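Local coordinates for acetyltransferase (Brucella abortus str. 2308 A, PDB 4ZBG), which binds acetyl-coenzyme A and, as a GNAT-family acetyltransferase, probably transfers its acetyl group to an amine of an acceptor substrate, at residues Tyr129-Lys135 with Phe150-Ala154; Leu66-Ser72 with Gly85-Val91; Pro73-Gly77 with Pro160-Tyr166; Lys81-Leu86 with Ala117-Leu122. All coordinates share one frame; numbering follows the deposited sequence.

Contact 1 (Tyr129-Lys135 with Phe150-Ala154); sequences YRRFGFK and FQCLA. With ACO (acetyl coenzyme *a), chain B.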
# COMPACT_ATOMS: atom_id res chain seq x y z
N TYR A 129 -2.92 12.34 1.81
CA TYR A 129 -2.20 11.84 0.65
C TYR A 129 -1.84 12.93 -0.36
O TYR A 129 -1.11 12.69 -1.31
CB TYR A 129 -2.96 10.69 -0.00
CG TYR A 129 -3.20 9.54 0.96
CD1 TYR A 129 -2.23 8.56 1.15
CD2 TYR A 129 -4.37 9.45 1.70
CE1 TYR A 129 -2.43 7.51 2.03
CE2 TYR A 129 -4.59 8.41 2.59
CZ TYR A 129 -3.61 7.44 2.76
OH TYR A 129 -3.82 6.39 3.64
N ARG A 130 -2.31 14.16 -0.12
CA ARG A 130 -1.94 15.27 -0.99
C ARG A 130 -0.44 15.51 -1.00
O ARG A 130 0.11 15.99 -2.00
CB ARG A 130 -2.67 16.55 -0.57
CG ARG A 130 -4.16 16.50 -0.80
CD ARG A 130 -4.85 17.74 -0.25
NE ARG A 130 -4.25 18.98 -0.74
CZ ARG A 130 -4.67 19.63 -1.82
NH1 ARG A 130 -4.07 20.75 -2.20
NH2 ARG A 130 -5.68 19.16 -2.54
N ARG A 131 0.24 15.17 0.10
CA ARG A 131 1.68 15.41 0.20
C ARG A 131 2.48 14.53 -0.75
O ARG A 131 3.66 14.78 -0.98
CB ARG A 131 2.16 15.23 1.65
CG ARG A 131 2.19 13.77 2.12
CD ARG A 131 2.27 13.68 3.64
NE ARG A 131 1.10 14.31 4.23
CZ ARG A 131 1.00 14.73 5.49
NH1 ARG A 131 1.99 14.54 6.35
NH2 ARG A 131 -0.11 15.34 5.88
N PHE A 132 1.84 13.49 -1.30
CA PHE A 132 2.50 12.62 -2.27
C PHE A 132 2.01 12.91 -3.68
O PHE A 132 2.33 12.18 -4.62
CB PHE A 132 2.23 11.14 -1.94
CG PHE A 132 2.29 10.83 -0.47
CD1 PHE A 132 3.51 10.80 0.20
CD2 PHE A 132 1.14 10.57 0.25
CE1 PHE A 132 3.57 10.52 1.56
CE2 PHE A 132 1.18 10.29 1.61
CZ PHE A 132 2.41 10.26 2.27
N GLY A 133 1.22 13.96 -3.84
CA GLY A 133 0.74 14.33 -5.16
C GLY A 133 -0.62 13.78 -5.56
O GLY A 133 -1.08 14.03 -6.67
N PHE A 134 -1.27 13.02 -4.69
CA PHE A 134 -2.61 12.52 -4.99
C PHE A 134 -3.63 13.64 -5.07
O PHE A 134 -3.61 14.57 -4.26
CB PHE A 134 -3.06 11.49 -3.95
CG PHE A 134 -2.37 10.17 -4.07
CD1 PHE A 134 -2.91 9.16 -4.86
CD2 PHE A 134 -1.19 9.92 -3.40
CE1 PHE A 134 -2.27 7.95 -4.98
CE2 PHE A 134 -0.55 8.72 -3.51
CZ PHE A 134 -1.10 7.72 -4.30
N LYS A 135 -4.52 13.54 -6.04
CA LYS A 135 -5.58 14.53 -6.22
C LYS A 135 -6.95 13.84 -6.26
O LYS A 135 -7.06 12.68 -6.64
CB LYS A 135 -5.35 15.33 -7.51
CG LYS A 135 -4.05 16.14 -7.48
CD LYS A 135 -3.94 17.07 -8.67
CE LYS A 135 -3.90 16.31 -9.98
NZ LYS A 135 -3.82 17.24 -11.15
N PHE A 150 -12.12 7.92 -5.27
CA PHE A 150 -10.70 7.66 -5.50
C PHE A 150 -9.84 8.91 -5.46
O PHE A 150 -10.29 9.99 -5.83
CB PHE A 150 -10.51 6.97 -6.86
CG PHE A 150 -11.13 5.62 -6.94
CD1 PHE A 150 -10.61 4.56 -6.23
CD2 PHE A 150 -12.25 5.42 -7.73
CE1 PHE A 150 -11.20 3.30 -6.30
CE2 PHE A 150 -12.84 4.17 -7.81
CZ PHE A 150 -12.31 3.11 -7.09
N GLN A 151 -8.61 8.75 -5.00
CA GLN A 151 -7.58 9.76 -5.16
C GLN A 151 -6.55 9.20 -6.12
O GLN A 151 -6.27 8.00 -6.10
CB GLN A 151 -6.95 10.12 -3.82
CG GLN A 151 -7.98 10.55 -2.79
CD GLN A 151 -7.35 10.89 -1.46
OE1 GLN A 151 -6.28 11.49 -1.42
NE2 GLN A 151 -8.00 10.49 -0.37
N CYS A 152 -5.99 10.07 -6.95
CA CYS A 152 -5.18 9.63 -8.07
C CYS A 152 -3.88 10.37 -8.18
O CYS A 152 -3.81 11.58 -7.98
CB CYS A 152 -5.94 9.82 -9.39
SG CYS A 152 -7.45 8.88 -9.56
N LEU A 153 -2.83 9.63 -8.51
CA LEU A 153 -1.51 10.18 -8.79
C LEU A 153 -1.05 9.62 -10.13
O LEU A 153 -0.78 8.42 -10.24
CB LEU A 153 -0.52 9.82 -7.68
CG LEU A 153 0.95 10.15 -7.96
CD1 LEU A 153 1.16 11.64 -8.20
CD2 LEU A 153 1.83 9.68 -6.81
N ALA A 154 -0.98 10.47 -11.14
CA ALA A 154 -0.57 10.04 -12.47
C ALA A 154 0.92 10.25 -12.63
O ALA A 154 1.45 11.31 -12.26
CB ALA A 154 -1.32 10.83 -13.54
N1A ACO B . 5.73 16.26 13.62
C2A ACO B . 4.46 16.62 13.48
N3A ACO B . 3.58 15.84 12.86
C4A ACO B . 3.96 14.66 12.36
C5A ACO B . 5.26 14.26 12.48
C6A ACO B . 6.16 15.11 13.14
N6A ACO B . 7.55 14.73 13.30
N7A ACO B . 5.38 13.06 11.89
C8A ACO B . 4.18 12.74 11.42
N9A ACO B . 3.30 13.69 11.69
C1B ACO B . 1.89 13.71 11.33
C2B ACO B . 1.64 13.73 10.01
O2B ACO B . 1.70 15.05 9.43
C3B ACO B . 0.11 13.08 9.89
O3B ACO B . -0.87 14.06 10.33
P3B ACO B . -1.74 14.99 9.28
O7A ACO B . -2.66 15.81 10.15
O8A ACO B . -2.50 14.09 8.34
O9A ACO B . -0.75 15.86 8.53
C4B ACO B . 0.13 12.05 10.74
O4B ACO B . 1.29 12.34 11.77
C5B ACO B . 0.47 10.67 10.15
O5B ACO B . 1.54 10.79 9.25
P1A ACO B . 2.77 9.71 9.22
O1A ACO B . 3.58 9.74 10.48
O2A ACO B . 3.50 9.93 7.92
O3A ACO B . 2.03 8.28 9.07
P2A ACO B . 1.95 7.09 10.15
O4A ACO B . 3.29 6.45 10.32
O5A ACO B . 1.22 7.54 11.39
O6A ACO B . 1.05 6.05 9.30
CBP ACO B . -1.14 5.25 8.77
CCP ACO B . -0.19 6.46 8.76
CDP ACO B . -2.44 5.68 8.09
CEP ACO B . -0.47 4.12 8.00
CAP ACO B . -1.39 4.84 10.22
OAP ACO B . -2.14 5.85 10.85
C9P ACO B . -2.14 3.51 10.37
O9P ACO B . -1.60 2.45 10.30
N8P ACO B . -3.55 3.63 10.62
C7P ACO B . -4.39 2.47 10.81
C6P ACO B . -4.56 1.69 9.51
C5P ACO B . -5.08 2.58 8.40
O5P ACO B . -6.07 3.23 8.52
N4P ACO B . -4.32 2.59 7.19
C3P ACO B . -4.74 3.41 6.07
C2P ACO B . -5.88 2.73 5.31
S1P ACO B . -6.20 3.67 3.79
C ACO B . -4.98 3.06 2.62
O ACO B . -4.28 2.14 2.90
CH3 ACO B . -4.88 3.79 1.29
O HOH W 1 -5.33 13.05 0.61
O HOH W 2 -6.14 13.79 -2.97
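Phe134 and Leu153 meet at about a right angle. Leu153 CB lies over one face of the Phe134 ring, 3.8 Å from its centroid, a CH-pi contact offset toward the rim. Further along Leu153, CG stays near the Phe132 carbonyl. CD2 comes to 3.4 Å from Phe132 O, while CD1 lies 3.6 Å from Gly133 O. With CG anti to the backbone N (chi1 170°), both methyls reach this end of the turn.

The backbones are joined by one antiparallel hydrogen-bonded pair, Lys135 with Cys152. Lys135 N bonds Cys152 O, and Cys152 N returns the bond to Lys135 O, at 2.8 Å.

Gln151 carries the polar part. Its chain is extended beyond CG, and OE1 comes 3.7 Å from Tyr129 CB. One water links OE1 to Phe134 O, weakly at the Phe134 end. NE2 is held by Asp125 O, which fixes the turn of the amide.

Tyr129 and Arg131 belong to the acetyl-CoA pocket. Tyr129 OH lies 3.6 Å from the thioester sulfur S1P of the cofactor. Arg131 NH2 bonds the phosphate oxygen O9A at 2.8 Å, and NH1 bonds the ribose hydroxyl O2B.

Strand 151-154 pairs with strand 119-122, whose Leu122 touches Tyr129, Phe134 and Gln151. Phe132 packs on Ile105 and Leu109 of helix 100-114.

Contact 2 (Leu66-Ser72 with Gly85-Val91); sequences LGHIAFS and GLGPVSV. With ACO (acetyl coenzyme *a), chain B.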
# COMPACT_ATOMS: atom_id res chain seq x y z
N LEU A 66 8.00 -2.34 11.71
CA LEU A 66 7.23 -1.24 12.29
C LEU A 66 6.06 -0.82 11.41
O LEU A 66 5.12 -0.20 11.89
CB LEU A 66 8.12 -0.03 12.49
CG LEU A 66 9.34 -0.18 13.40
CD1 LEU A 66 10.00 1.18 13.54
CD2 LEU A 66 8.95 -0.75 14.76
N GLY A 67 6.15 -1.12 10.12
CA GLY A 67 5.14 -0.69 9.18
C GLY A 67 5.26 -1.46 7.90
O GLY A 67 6.29 -2.07 7.63
N HIS A 68 4.19 -1.42 7.11
CA HIS A 68 4.09 -2.18 5.89
C HIS A 68 3.23 -1.43 4.88
O HIS A 68 2.29 -0.72 5.26
CB HIS A 68 3.48 -3.56 6.16
CG HIS A 68 3.17 -4.31 4.91
ND1 HIS A 68 1.90 -4.42 4.40
CD2 HIS A 68 3.99 -4.95 4.03
CE1 HIS A 68 1.94 -5.10 3.27
NE2 HIS A 68 3.20 -5.43 3.03
N ILE A 69 3.53 -1.61 3.60
CA ILE A 69 2.68 -1.08 2.53
C ILE A 69 2.55 -2.09 1.40
O ILE A 69 3.54 -2.73 1.03
CB ILE A 69 3.17 0.30 2.06
CG1 ILE A 69 2.19 0.92 1.06
CG2 ILE A 69 4.57 0.20 1.46
CD1 ILE A 69 2.48 2.38 0.83
N ALA A 70 1.34 -2.21 0.87
CA ALA A 70 1.05 -3.05 -0.29
C ALA A 70 0.62 -2.22 -1.49
O ALA A 70 -0.11 -1.23 -1.34
CB ALA A 70 -0.06 -4.04 0.04
N PHE A 71 1.04 -2.65 -2.68
CA PHE A 71 0.52 -2.16 -3.94
C PHE A 71 0.12 -3.35 -4.79
O PHE A 71 0.77 -4.39 -4.74
CB PHE A 71 1.57 -1.37 -4.70
CG PHE A 71 2.03 -0.13 -4.01
CD1 PHE A 71 3.02 -0.17 -3.04
CD2 PHE A 71 1.50 1.11 -4.36
CE1 PHE A 71 3.45 0.98 -2.42
CE2 PHE A 71 1.93 2.27 -3.75
CZ PHE A 71 2.91 2.21 -2.78
N SER A 72 -0.93 -3.18 -5.60
CA SER A 72 -1.43 -4.25 -6.45
C SER A 72 -2.05 -3.64 -7.70
O SER A 72 -2.41 -2.46 -7.69
CB SER A 72 -2.46 -5.11 -5.68
OG SER A 72 -3.52 -4.33 -5.17
N GLY A 85 -3.15 0.14 -7.20
CA GLY A 85 -3.82 0.65 -6.02
C GLY A 85 -2.90 0.54 -4.83
O GLY A 85 -2.18 -0.45 -4.67
N LEU A 86 -2.90 1.58 -4.01
CA LEU A 86 -2.11 1.62 -2.79
C LEU A 86 -3.01 1.16 -1.64
O LEU A 86 -4.05 1.76 -1.39
CB LEU A 86 -1.62 3.04 -2.53
CG LEU A 86 -0.65 3.28 -1.36
CD1 LEU A 86 0.01 4.63 -1.56
CD2 LEU A 86 -1.33 3.22 0.02
N GLY A 87 -2.58 0.13 -0.92
CA GLY A 87 -3.27 -0.26 0.29
C GLY A 87 -3.35 -1.76 0.49
O GLY A 87 -3.39 -2.52 -0.48
N PRO A 88 -3.41 -2.20 1.75
CA PRO A 88 -3.31 -1.35 2.94
C PRO A 88 -1.90 -0.79 3.16
O PRO A 88 -0.92 -1.32 2.65
CB PRO A 88 -3.63 -2.33 4.08
CG PRO A 88 -3.20 -3.64 3.55
CD PRO A 88 -3.57 -3.62 2.09
N VAL A 89 -1.85 0.30 3.92
CA VAL A 89 -0.62 0.77 4.55
C VAL A 89 -0.90 0.76 6.05
O VAL A 89 -1.98 1.18 6.49
CB VAL A 89 -0.17 2.15 4.01
CG1 VAL A 89 -1.26 3.21 4.14
CG2 VAL A 89 1.12 2.59 4.70
N SER A 90 0.07 0.29 6.83
CA SER A 90 -0.12 0.02 8.25
C SER A 90 1.14 0.36 9.00
O SER A 90 2.22 -0.02 8.58
CB SER A 90 -0.39 -1.47 8.48
OG SER A 90 -1.46 -1.95 7.69
N VAL A 91 1.00 1.04 10.13
CA VAL A 91 2.13 1.30 11.02
C VAL A 91 1.70 0.90 12.42
O VAL A 91 0.56 1.16 12.81
CB VAL A 91 2.59 2.78 10.95
CG1 VAL A 91 3.63 3.11 12.03
CG2 VAL A 91 3.15 3.08 9.56
N1A ACO B . 5.73 16.26 13.62
C2A ACO B . 4.46 16.62 13.48
N3A ACO B . 3.58 15.84 12.86
C4A ACO B . 3.96 14.66 12.36
C5A ACO B . 5.26 14.26 12.48
C6A ACO B . 6.16 15.11 13.14
N6A ACO B . 7.55 14.73 13.30
N7A ACO B . 5.38 13.06 11.89
C8A ACO B . 4.18 12.74 11.42
N9A ACO B . 3.30 13.69 11.69
C1B ACO B . 1.89 13.71 11.33
C2B ACO B . 1.64 13.73 10.01
O2B ACO B . 1.70 15.05 9.43
C3B ACO B . 0.11 13.08 9.89
O3B ACO B . -0.87 14.06 10.33
P3B ACO B . -1.74 14.99 9.28
O7A ACO B . -2.66 15.81 10.15
O8A ACO B . -2.50 14.09 8.34
O9A ACO B . -0.75 15.86 8.53
C4B ACO B . 0.13 12.05 10.74
O4B ACO B . 1.29 12.34 11.77
C5B ACO B . 0.47 10.67 10.15
O5B ACO B . 1.54 10.79 9.25
P1A ACO B . 2.77 9.71 9.22
O1A ACO B . 3.58 9.74 10.48
O2A ACO B . 3.50 9.93 7.92
O3A ACO B . 2.03 8.28 9.07
P2A ACO B . 1.95 7.09 10.15
O4A ACO B . 3.29 6.45 10.32
O5A ACO B . 1.22 7.54 11.39
O6A ACO B . 1.05 6.05 9.30
CBP ACO B . -1.14 5.25 8.77
CCP ACO B . -0.19 6.46 8.76
CDP ACO B . -2.44 5.68 8.09
CEP ACO B . -0.47 4.12 8.00
CAP ACO B . -1.39 4.84 10.22
OAP ACO B . -2.14 5.85 10.85
C9P ACO B . -2.14 3.51 10.37
O9P ACO B . -1.60 2.45 10.30
N8P ACO B . -3.55 3.63 10.62
C7P ACO B . -4.39 2.47 10.81
C6P ACO B . -4.56 1.69 9.51
C5P ACO B . -5.08 2.58 8.40
O5P ACO B . -6.07 3.23 8.52
N4P ACO B . -4.32 2.59 7.19
C3P ACO B . -4.74 3.41 6.07
C2P ACO B . -5.88 2.73 5.31
S1P ACO B . -6.20 3.67 3.79
C ACO B . -4.98 3.06 2.62
O ACO B . -4.28 2.14 2.90
CH3 ACO B . -4.88 3.79 1.29
O HOH W 3 -0.47 -3.47 5.70
O HOH W 4 -2.74 -2.79 -3.10
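His68 and Ser90 form a hydrogen-bonded pair: His68 N bonds Ser90 O at 2.8 Å and Ser90 N bonds His68 O. Further bonds run from Ala70 N to Pro88 O and from Gly87 N to Ala70 O. At the far end Ser72 and Gly85 bond each other twice, with Gly85 N to Ser72 O at 2.7 Å. The strands run antiparallel, at 175°. The register shifts by one between Ile69 and Phe71. This beta bulge falls where Gly87 and Pro88, joined by a cis peptide bond, lie opposite Ala70.

This hairpin is part of the GNAT fold. Strand 83-91 also carries the cofactor, which binds it much like another strand. Val89 O accepts from the pantetheine N4P at 2.8 Å, and Val91 N donates to O9P at 3.0 Å. Val89 N donates to the acetyl carbonyl O at 3.2 Å, so it could polarise the thioester.

Apolar contacts fill the face bearing Ile69, Phe71, Leu86 and Val89. Phe71 and Leu86 lie side by side, with Phe71 CE2 3.7 Å from Leu86 CG. Ile69 is extended (chi1 -174°, chi2 167°), which carries CD1 to 3.9 Å from Leu86 CG. Leu86 CD2 faces the acetyl methyl CH3. Helix 100-114 covers this face through Ile105 and Leu112.

Waters serve the other face. One joins His68 ND1 to Ser90 OG, while His68 NE2 is bonded to Ser56 OG. Another accepts from Ser72 OG and donates to Gly85 O and Gly87 O.

Contact 3 (Pro73-Gly77 with Pro160-Tyr166); sequences PVLIG and PQGDVAY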
# COMPACT_ATOMS: atom_id res chain seq x y z
N PRO A 73 -2.19 -4.42 -8.78
CA PRO A 73 -2.71 -3.81 -10.01
C PRO A 73 -4.20 -3.51 -9.88
O PRO A 73 -4.93 -4.26 -9.23
CB PRO A 73 -2.50 -4.90 -11.07
CG PRO A 73 -1.51 -5.85 -10.47
CD PRO A 73 -1.81 -5.83 -8.99
N VAL A 74 -4.64 -2.42 -10.50
CA VAL A 74 -6.07 -2.19 -10.67
C VAL A 74 -6.38 -2.25 -12.15
O VAL A 74 -5.57 -1.87 -12.98
CB VAL A 74 -6.54 -0.85 -10.05
CG1 VAL A 74 -6.26 -0.81 -8.56
CG2 VAL A 74 -5.91 0.35 -10.78
N LEU A 75 -7.56 -2.74 -12.48
CA LEU A 75 -8.03 -2.71 -13.85
C LEU A 75 -8.83 -1.44 -14.05
O LEU A 75 -9.52 -0.99 -13.13
CB LEU A 75 -8.94 -3.90 -14.15
CG LEU A 75 -8.29 -5.27 -14.02
CD1 LEU A 75 -9.30 -6.37 -14.29
CD2 LEU A 75 -7.11 -5.40 -14.97
N ILE A 76 -8.73 -0.87 -15.24
CA ILE A 76 -9.54 0.29 -15.60
C ILE A 76 -10.38 -0.10 -16.80
O ILE A 76 -9.84 -0.38 -17.87
CB ILE A 76 -8.68 1.52 -15.88
CG1 ILE A 76 -7.88 1.91 -14.64
CG2 ILE A 76 -9.56 2.68 -16.35
CD1 ILE A 76 -6.83 2.96 -14.91
N GLY A 77 -11.70 -0.12 -16.64
CA GLY A 77 -12.57 -0.63 -17.68
C GLY A 77 -12.19 -2.03 -18.12
O GLY A 77 -12.34 -2.40 -19.29
N PRO A 160 -6.84 7.29 -17.18
CA PRO A 160 -7.83 7.02 -18.21
C PRO A 160 -9.18 6.68 -17.59
O PRO A 160 -9.24 6.20 -16.46
CB PRO A 160 -7.26 5.80 -18.93
CG PRO A 160 -6.39 5.15 -17.93
CD PRO A 160 -5.79 6.26 -17.14
N GLN A 161 -10.25 6.94 -18.32
CA GLN A 161 -11.59 6.74 -17.82
C GLN A 161 -11.98 5.27 -17.88
O GLN A 161 -11.51 4.53 -18.74
CB GLN A 161 -12.59 7.58 -18.62
CG GLN A 161 -12.45 9.07 -18.40
CD GLN A 161 -12.98 9.51 -17.05
OE1 GLN A 161 -14.16 9.33 -16.75
NE2 GLN A 161 -12.10 10.09 -16.24
N GLY A 162 -12.87 4.87 -16.98
CA GLY A 162 -13.33 3.50 -16.89
C GLY A 162 -13.48 3.08 -15.44
O GLY A 162 -12.85 3.66 -14.55
N ASP A 163 -14.32 2.09 -15.19
CA ASP A 163 -14.53 1.58 -13.85
C ASP A 163 -13.21 1.05 -13.28
O ASP A 163 -12.50 0.32 -13.95
CB ASP A 163 -15.55 0.44 -13.86
CG ASP A 163 -16.96 0.92 -14.18
OD1 ASP A 163 -17.20 2.14 -14.15
OD2 ASP A 163 -17.82 0.06 -14.45
N VAL A 164 -12.90 1.45 -12.05
CA VAL A 164 -11.70 0.99 -11.36
C VAL A 164 -12.03 -0.27 -10.59
O VAL A 164 -12.92 -0.28 -9.74
CB VAL A 164 -11.17 2.07 -10.41
CG1 VAL A 164 -9.98 1.54 -9.61
CG2 VAL A 164 -10.80 3.31 -11.18
N ALA A 165 -11.30 -1.35 -10.87
CA ALA A 165 -11.51 -2.59 -10.15
C ALA A 165 -10.22 -3.00 -9.44
O ALA A 165 -9.18 -3.20 -10.08
CB ALA A 165 -11.95 -3.69 -11.10
N TYR A 166 -10.27 -3.10 -8.12
CA TYR A 166 -9.16 -3.67 -7.37
C TYR A 166 -9.17 -5.18 -7.59
O TYR A 166 -10.15 -5.76 -8.07
CB TYR A 166 -9.30 -3.36 -5.88
CG TYR A 166 -8.85 -1.96 -5.47
CD1 TYR A 166 -9.41 -0.82 -6.04
CD2 TYR A 166 -7.89 -1.78 -4.48
CE1 TYR A 166 -9.02 0.45 -5.65
CE2 TYR A 166 -7.49 -0.51 -4.09
CZ TYR A 166 -8.06 0.60 -4.67
OH TYR A 166 -7.66 1.85 -4.27
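Leu75 and Ala165 form an antiparallel hydrogen-bonded pair that satisfies the backbone N-H and C=O of both residues. Leu75 N donates to Ala165 O and Ala165 N donates to Leu75 O, each at 2.9 Å. Two residues further on, Gly77 N donates to Asp163 O at 2.8 Å. Ile76 and Val164 make the non-hydrogen-bonded pair between these bonds. Three carbonyls also receive CA-H contacts: Val74 CA reaches Ala165 O, Val164 CA reaches Leu75 O, and Ile76 CA reaches Asp163 O. The carbonyls of Pro160 and Gly162 each accept a hydrogen bond from a glycerol molecule, probably from the crystallisation liquor.

Side chains pack at both ends. Val74 CG1 sits over one face of the Tyr166 ring, 4.1 Å from its centroid and offset toward the rim. With CG1 anti to the carbonyl carbon (chi1 -61°), that methyl is the branch turned to the ring. Ile76 crosses Pro160 at about a right angle, CD1 lying 3.8 Å from Pro160 CG. Ile76 CG2 rests 3.5 Å from Pro160 O.

This contact adds the short strand 164-165 to the end of strand 64-76, at the protein surface. Val74 is also backbone-bonded to Trp83 of strand 83-91, and both Val74 and Tyr166 touch Val121 of strand 119-122.

Contact 4 (Lys81-Leu86 with Ala117-Leu122); sequences KGWYGL and ARGCVL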
# COMPACT_ATOMS: atom_id res chain seq x y z
N LYS A 81 -3.51 -1.21 -17.57
CA LYS A 81 -3.01 0.03 -18.15
C LYS A 81 -1.87 0.63 -17.34
O LYS A 81 -1.57 1.81 -17.46
CB LYS A 81 -4.16 1.04 -18.28
CG LYS A 81 -5.37 0.50 -19.03
CD LYS A 81 -6.44 1.57 -19.26
CE LYS A 81 -6.01 2.62 -20.28
NZ LYS A 81 -5.68 2.05 -21.61
N GLY A 82 -1.24 -0.19 -16.50
CA GLY A 82 -0.10 0.28 -15.73
C GLY A 82 -0.47 1.07 -14.49
O GLY A 82 0.35 1.80 -13.95
N TRP A 83 -1.70 0.89 -14.03
CA TRP A 83 -2.19 1.56 -12.82
C TRP A 83 -2.28 0.59 -11.65
O TRP A 83 -2.61 -0.60 -11.83
CB TRP A 83 -3.53 2.24 -13.08
CG TRP A 83 -3.35 3.55 -13.80
CD1 TRP A 83 -3.04 3.73 -15.12
CD2 TRP A 83 -3.41 4.85 -13.21
NE1 TRP A 83 -2.91 5.07 -15.39
CE2 TRP A 83 -3.13 5.78 -14.23
CE3 TRP A 83 -3.66 5.32 -11.92
CZ2 TRP A 83 -3.11 7.15 -14.00
CZ3 TRP A 83 -3.64 6.69 -11.69
CH2 TRP A 83 -3.37 7.59 -12.73
N TYR A 84 -1.98 1.10 -10.46
CA TYR A 84 -1.91 0.30 -9.25
C TYR A 84 -2.75 0.95 -8.17
O TYR A 84 -3.06 2.14 -8.23
CB TYR A 84 -0.44 0.15 -8.82
CG TYR A 84 0.35 -0.61 -9.86
CD1 TYR A 84 0.92 0.06 -10.95
CD2 TYR A 84 0.46 -2.00 -9.81
CE1 TYR A 84 1.60 -0.64 -11.93
CE2 TYR A 84 1.14 -2.70 -10.79
CZ TYR A 84 1.71 -2.01 -11.84
OH TYR A 84 2.39 -2.70 -12.83
N GLY A 85 -3.15 0.14 -7.20
CA GLY A 85 -3.82 0.65 -6.02
C GLY A 85 -2.90 0.54 -4.83
O GLY A 85 -2.18 -0.45 -4.67
N LEU A 86 -2.90 1.58 -4.01
CA LEU A 86 -2.11 1.62 -2.79
C LEU A 86 -3.01 1.16 -1.64
O LEU A 86 -4.05 1.76 -1.39
CB LEU A 86 -1.62 3.04 -2.53
CG LEU A 86 -0.65 3.28 -1.36
CD1 LEU A 86 0.01 4.63 -1.56
CD2 LEU A 86 -1.33 3.22 0.02
N ALA A 117 5.44 2.20 -14.01
CA ALA A 117 4.01 2.36 -13.74
C ALA A 117 3.47 3.67 -14.31
O ALA A 117 4.20 4.66 -14.43
CB ALA A 117 3.73 2.27 -12.26
N ARG A 118 2.19 3.68 -14.65
CA ARG A 118 1.55 4.88 -15.18
C ARG A 118 0.81 5.68 -14.12
O ARG A 118 0.54 6.87 -14.31
CB ARG A 118 0.59 4.49 -16.30
CG ARG A 118 1.30 3.90 -17.52
CD ARG A 118 1.74 4.99 -18.47
NE ARG A 118 0.63 5.48 -19.28
CZ ARG A 118 0.76 6.33 -20.29
NH1 ARG A 118 -0.30 6.74 -20.97
NH2 ARG A 118 1.97 6.77 -20.62
N GLY A 119 0.49 5.05 -13.00
CA GLY A 119 -0.15 5.78 -11.93
C GLY A 119 -0.58 4.93 -10.76
O GLY A 119 -0.50 3.70 -10.80
N CYS A 120 -1.06 5.61 -9.73
CA CYS A 120 -1.54 4.95 -8.53
C CYS A 120 -2.84 5.59 -8.06
O CYS A 120 -3.02 6.80 -8.17
CB CYS A 120 -0.49 5.09 -7.43
SG CYS A 120 -0.75 4.03 -6.00
N VAL A 121 -3.75 4.74 -7.56
CA VAL A 121 -4.99 5.22 -6.96
C VAL A 121 -5.09 4.72 -5.53
O VAL A 121 -4.42 3.77 -5.15
CB VAL A 121 -6.24 4.78 -7.74
CG1 VAL A 121 -6.20 5.36 -9.14
CG2 VAL A 121 -6.36 3.26 -7.76
N LEU A 122 -5.94 5.37 -4.74
CA LEU A 122 -6.21 4.91 -3.39
C LEU A 122 -7.54 5.43 -2.87
O LEU A 122 -8.10 6.39 -3.42
CB LEU A 122 -5.08 5.30 -2.43
CG LEU A 122 -4.79 6.79 -2.20
CD1 LEU A 122 -5.73 7.45 -1.21
CD2 LEU A 122 -3.35 6.93 -1.72
O HOH W 5 -1.98 3.58 -19.61
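Strands 83-86 and 119-122 run parallel as neighbours, twisted by 36°, with their axes 4.5 Å apart at closest. They are the two strands of a beta-alpha-beta unit whose crossover is helix 100-114, a central element of the GNAT fold. Tyr84 N bonds Gly119 O, Val121 N bonds Tyr84 O and Leu86 N bonds Val121 O. At the start of the pairing Gly82 O takes a bond from Arg118 N at 2.7 Å and a weak one from Gly119 N.

Trp83 lies flat against the opposite backbone. Gly119 CA stands over its six-membered ring, 3.4 Å from the centroid and 7° off the normal. The absence of a side chain at Gly119 lets the indole come this close. Arg118 O lies over the same face of the indole, offset toward the rim. Val121 CG1 approaches the six-membered ring obliquely, 3.8 Å from Trp83 CE3.

On the other side of the sheet, Tyr84 CE1 meets Ala117 CB at 3.6 Å. Both residues touch Leu112 of helix 100-114. Cys120 SG, with chi1 -167°, leans across to the neighbouring strand and meets Leu86 CB at 3.7 Å. Leu86 and Leu122 lie side by side beyond it. At the exposed end a water donates to Lys81 O at 2.8 Å and accepts from Arg118 NE at 3.2 Å.

All four contacts belong to one mixed sheet. Contacts 2 and 4 share Gly85 and Leu86 on strand 83-91, and their centres are about 14 Å apart. Contact 4 leads on to contact 1, about 11 Å away between centres, where Leu153 N lies 2.9 Å from Cys120 O, a probable hydrogen bond. Contact 3 is about 9 Å from contact 4 between centres; there Val74 N is 3.0 Å from Trp83 O. Contacts 1 and 2 both touch acetyl-CoA and meet beside it, with Tyr129 OH 4.1 Å from Val89 CG1. Contact 3 joins contact 1 through Phe150 CE1, 3.6 Å from Tyr166 CE1.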